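Local coordinates for protein 3-deoxy-d-manno-octulosonic-acid transferase (Acinetobacter baumannii, PDB 4BFC) that probably transfers Kdo from CMP-Kdo to a lipid A precursor during lipopolysaccharide synthesis, this C-terminal domain binding the CMP-Kdo donor, at residues Glu54-Gln57 with Ile58-Leu62; Val206-Ala209 with His210-Leu213. All blocks are in the same frame, centred on the assembly; numbering follows the deposited sequence.

Contact 1: Glu54-Gln57 with Ile58-Leu62; sequences EEQQ and ILEAL
Gln-56 and Glu-60, one helical turn apart, join their side chains along the flank of helix 54-68 that borders Leu-94. The amide nitrogen NE2 of Gln-56 donates to OE2 of Glu-60 over 2.9 Å, in a bent bond with an angle of 142° at the hydrogen. The amide and carboxylate planes are turned 70° from each other, and OE2 is met from above the carboxylate plane. Two torsions of Gln-56 bring the amide round: CG stands anti to the backbone N (chi1 179°), and the chain then bends at chi2, which carries NE2 toward the next turn. Glu-60 stays extended beyond CG, and its CG lies 3.3 Å from NE2 of Gln-56, so the aliphatic part of the glutamate also packs against the amide. A water donates to the backbone O of Gln-57 at 2.6 Å and, more weakly, to OE1 of Glu-60, giving the second carboxylate oxygen a link back to the main chain. On the inward-facing sides of the helix, CG1 of Ile-58 packs 3.4 Å from the O of Glu-54, and CG of Leu-59 lies 3.2 Å from the O of Glu-55. The carboxylates of the first turn serve other parts of the chain: Glu-54 accepts from the backbone N of His-51, Gly-136, Ser-137 and Leu-138, while Glu-55 is held by Thr-50 and a salt bridge to Arg-83. Successive i to i+4 backbone bonds complete the first turns of a helix in a beta-alpha-beta unit, as in the Rossmann-like domains of GT-B glycosyltransferases.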
loop_
_atom_site.group_PDB
_atom_site.type_symbol
_atom_site.label_atom_id
_atom_site.label_comp_id
_atom_site.label_asym_id
_atom_site.label_seq_id
_atom_site.Cartn_x
_atom_site.Cartn_y
_atom_site.Cartn_z
ATOM N N GLU A 54 -9.394 5.898 -12.696
ATOM C CA GLU A 54 -9.906 4.775 -13.553
ATOM C C GLU A 54 -11.445 4.616 -13.441
ATOM O O GLU A 54 -12.081 4.341 -14.462
ATOM C CB GLU A 54 -9.243 3.465 -13.226
ATOM C CG GLU A 54 -7.750 3.433 -13.491
ATOM C CD GLU A 54 -7.115 2.094 -13.132
ATOM O OE1 GLU A 54 -7.449 1.519 -12.035
ATOM O OE2 GLU A 54 -6.330 1.565 -13.942
ATOM N N GLU A 55 -12.027 4.673 -12.226
ATOM C CA GLU A 55 -13.478 4.558 -12.064
ATOM C C GLU A 55 -14.190 5.694 -12.819
ATOM O O GLU A 55 -15.105 5.369 -13.621
ATOM C CB GLU A 55 -13.970 4.515 -10.634
ATOM C CG GLU A 55 -13.345 3.424 -9.721
ATOM C CD GLU A 55 -12.156 3.965 -8.965
ATOM O OE1 GLU A 55 -11.815 5.181 -9.025
ATOM O OE2 GLU A 55 -11.534 3.161 -8.255
ATOM N N GLN A 56 -13.787 6.944 -12.565
ATOM C CA GLN A 56 -14.346 8.098 -13.270
ATOM C C GLN A 56 -14.250 7.865 -14.800
ATOM O O GLN A 56 -15.294 7.992 -15.518
ATOM C CB GLN A 56 -13.619 9.360 -12.839
ATOM C CG GLN A 56 -14.119 10.613 -13.539
ATOM C CD GLN A 56 -15.499 10.962 -13.052
ATOM O OE1 GLN A 56 -15.730 11.037 -11.854
ATOM N NE2 GLN A 56 -16.440 11.167 -13.986
ATOM N N GLN A 57 -13.041 7.555 -15.293
ATOM C CA GLN A 57 -12.797 7.509 -16.752
ATOM C C GLN A 57 -13.541 6.397 -17.442
ATOM O O GLN A 57 -14.164 6.617 -18.519
ATOM C CB GLN A 57 -11.311 7.461 -17.127
ATOM C CG GLN A 57 -10.489 8.692 -16.671
ATOM C CD GLN A 57 -9.029 8.608 -17.062
ATOM O OE1 GLN A 57 -8.344 9.637 -17.105
ATOM N NE2 GLN A 57 -8.522 7.430 -17.284
ATOM N N ILE A 58 -13.503 5.191 -16.885
ATOM C CA ILE A 58 -14.205 4.049 -17.486
ATOM C C ILE A 58 -15.734 4.194 -17.341
ATOM O O ILE A 58 -16.463 3.955 -18.323
ATOM C CB ILE A 58 -13.715 2.686 -16.907
ATOM C CG1 ILE A 58 -12.246 2.471 -17.313
ATOM C CG2 ILE A 58 -14.578 1.566 -17.413
ATOM C CD1 ILE A 58 -11.555 1.413 -16.510
ATOM N N LEU A 59 -16.243 4.533 -16.147
ATOM C CA LEU A 59 -17.697 4.726 -15.995
ATOM C C LEU A 59 -18.229 5.839 -16.917
ATOM O O LEU A 59 -19.341 5.663 -17.462
ATOM C CB LEU A 59 -18.175 4.954 -14.583
ATOM C CG LEU A 59 -17.834 3.749 -13.713
ATOM C CD1 LEU A 59 -18.088 4.185 -12.260
ATOM C CD2 LEU A 59 -18.653 2.520 -14.088
ATOM N N GLU A 60 -17.454 6.898 -17.122
ATOM C CA GLU A 60 -17.880 8.016 -18.049
ATOM C C GLU A 60 -18.045 7.500 -19.470
ATOM O O GLU A 60 -19.061 7.841 -20.148
ATOM C CB GLU A 60 -16.821 9.108 -18.108
ATOM C CG GLU A 60 -16.884 10.212 -17.095
ATOM C CD GLU A 60 -15.720 11.193 -17.258
ATOM O OE1 GLU A 60 -14.749 10.916 -18.025
ATOM O OE2 GLU A 60 -15.757 12.226 -16.573
ATOM N N ALA A 61 -17.079 6.690 -19.918
ATOM C CA ALA A 61 -17.034 6.089 -21.264
ATOM C C ALA A 61 -18.193 5.092 -21.416
ATOM O O ALA A 61 -18.833 4.983 -22.508
ATOM C CB ALA A 61 -15.678 5.465 -21.586
ATOM N N LEU A 62 -18.513 4.395 -20.324
ATOM C CA LEU A 62 -19.516 3.344 -20.372
ATOM C C LEU A 62 -20.966 3.860 -20.170
ATOM O O LEU A 62 -21.884 3.193 -20.607
ATOM C CB LEU A 62 -19.200 2.301 -19.264
ATOM C CG LEU A 62 -19.911 0.932 -19.303
ATOM C CD1 LEU A 62 -19.520 0.054 -20.477
ATOM C CD2 LEU A 62 -19.555 0.220 -18.016
HETATM O O HOH W 1 -13.479 8.598 -20.081
#

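Contact 2: Val206-Ala209 with His210-Leu213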
loop_
_atom_site.group_PDB
_atom_site.type_symbol
_atom_site.label_atom_id
_atom_site.label_comp_id
_atom_site.label_asym_id
_atom_site.label_seq_id
_atom_site.Cartn_x
_atom_site.Cartn_y
_atom_site.Cartn_z
ATOM N N VAL A 206 -10.010 -17.029 -24.332
ATOM C CA VAL A 206 -10.035 -17.858 -23.117
ATOM C C VAL A 206 -9.205 -19.130 -23.356
ATOM O O VAL A 206 -8.468 -19.577 -22.476
ATOM C CB VAL A 206 -11.488 -18.129 -22.645
ATOM C CG1 VAL A 206 -11.584 -19.119 -21.485
ATOM C CG2 VAL A 206 -12.161 -16.820 -22.217
ATOM N N ALA A 207 -9.302 -19.687 -24.568
ATOM C CA ALA A 207 -8.452 -20.817 -24.985
ATOM C C ALA A 207 -6.937 -20.525 -24.927
ATOM O O ALA A 207 -6.179 -21.318 -24.370
ATOM C CB ALA A 207 -8.885 -21.339 -26.367
ATOM N N GLN A 208 -6.504 -19.386 -25.469
ATOM C CA GLN A 208 -5.112 -19.019 -25.471
ATOM C C GLN A 208 -4.625 -18.772 -24.051
ATOM O O GLN A 208 -3.467 -19.081 -23.727
ATOM C CB GLN A 208 -4.869 -17.753 -26.286
ATOM C CG GLN A 208 -4.982 -17.893 -27.789
ATOM C CD GLN A 208 -4.083 -18.993 -28.302
ATOM O OE1 GLN A 208 -4.568 -20.015 -28.760
ATOM N NE2 GLN A 208 -2.761 -18.814 -28.174
ATOM N N ALA A 209 -5.484 -18.165 -23.209
ATOM C CA ALA A 209 -5.151 -17.960 -21.790
ATOM C C ALA A 209 -4.888 -19.272 -21.070
ATOM O O ALA A 209 -3.854 -19.430 -20.382
ATOM C CB ALA A 209 -6.297 -17.209 -21.082
ATOM N N HIS A 210 -5.821 -20.208 -21.226
ATOM C CA HIS A 210 -5.630 -21.572 -20.714
ATOM C C HIS A 210 -4.397 -22.312 -21.171
ATOM O O HIS A 210 -3.847 -23.104 -20.400
ATOM C CB HIS A 210 -6.906 -22.414 -20.814
ATOM C CG HIS A 210 -7.699 -22.395 -19.538
ATOM N ND1 HIS A 210 -7.757 -23.455 -18.702
ATOM C CD2 HIS A 210 -8.394 -21.350 -18.908
ATOM C CE1 HIS A 210 -8.494 -23.123 -17.612
ATOM N NE2 HIS A 210 -8.879 -21.834 -17.740
ATOM N N LYS A 211 -3.921 -22.037 -22.383
ATOM C CA LYS A 211 -2.623 -22.549 -22.841
ATOM C C LYS A 211 -1.461 -22.009 -22.000
ATOM O O LYS A 211 -0.640 -22.774 -21.481
ATOM C CB LYS A 211 -2.363 -22.196 -24.310
ATOM C CG LYS A 211 -2.763 -23.261 -25.331
ATOM C CD LYS A 211 -2.524 -22.743 -26.746
ATOM C CE LYS A 211 -3.418 -23.440 -27.766
ATOM N NZ LYS A 211 -3.386 -22.745 -29.085
ATOM N N VAL A 212 -1.385 -20.685 -21.872
ATOM C CA VAL A 212 -0.324 -20.059 -21.109
ATOM C C VAL A 212 -0.402 -20.603 -19.685
ATOM O O VAL A 212 0.625 -20.907 -19.089
ATOM C CB VAL A 212 -0.448 -18.524 -21.085
ATOM C CG1 VAL A 212 0.630 -17.881 -20.208
ATOM C CG2 VAL A 212 -0.397 -17.954 -22.495
ATOM N N LEU A 213 -1.620 -20.734 -19.147
ATOM C CA LEU A 213 -1.786 -21.102 -17.739
ATOM C C LEU A 213 -1.313 -22.496 -17.437
ATOM O O LEU A 213 -0.810 -22.757 -16.336
ATOM C CB LEU A 213 -3.236 -20.900 -17.247
ATOM C CG LEU A 213 -3.665 -19.458 -16.964
ATOM C CD1 LEU A 213 -5.195 -19.430 -16.871
ATOM C CD2 LEU A 213 -3.023 -18.887 -15.710
#
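Lys-211 and Gln-208 run side by side and point the same way along one flank of helix 199-214, a pairing of residues three apart. The ammonium nitrogen NZ of Lys-211 donates to OE1 of Gln-208 over 3.0 Å, approaching with a C=O...N angle of 130° and only 16° from the plane of the carbonyl. The lysine chain is extended beyond CG, and its CE passes 3.7 Å from OE1 of Gln-208, whereas the glutamine folds at chi2 (-54°) and so turns its amide to the lysine end. NE2 of Gln-208 has a partner outside the two segments, the backbone O of Glu-176, which should hold the amide in this rotation. On another flank, the His-210 ring presents an edge to the O of Val-206, with CD2 4.0 Å from that oxygen; the same oxygen accepts the backbone N of His-210. Farther along, CG2 of Val-212 packs 3.5 Å from the O of Gln-208, and CG of Leu-213 lies 3.4 Å from the O of Ala-209. The apolar side of this helix is covered by neighbours: Ala-209 and Leu-213 rest on Met-151 of helix 148-152, and Val-212 and Leu-213 on Phe-173 of helix 167-175. The glutamine amide works as a two-ended bridge, accepting a hydrogen bond from a presumably protonated lysine at OE1 and donating one to a main-chain carbonyl through NE2. Its dipole probably offsets part of the ammonium charge without neutralising it, since the lysine meets a neutral oxygen here.

In the fold
From the N terminus the chain runs through helix 24-36 and strand 43-50 into helix 54-68, whose opening turns hold contact 1. The helix then leads to strand 72-78, completing a parallel crossover, and leans on helices 84-93 and 185-197. The remaining strands of the parallel sheet and their connecting helices follow before helix 199-214, the last helix, carries contact 2 against helices 148-152 and 167-175. Each contact spans consecutive residues and closes no more than a turn of helix, so the two neither nest nor cross but follow in series. They lie on opposite sides of the chain's centre. The centres of contact 1 and contact 2 are about 28 Å apart, and their nearest atoms about 18 Å.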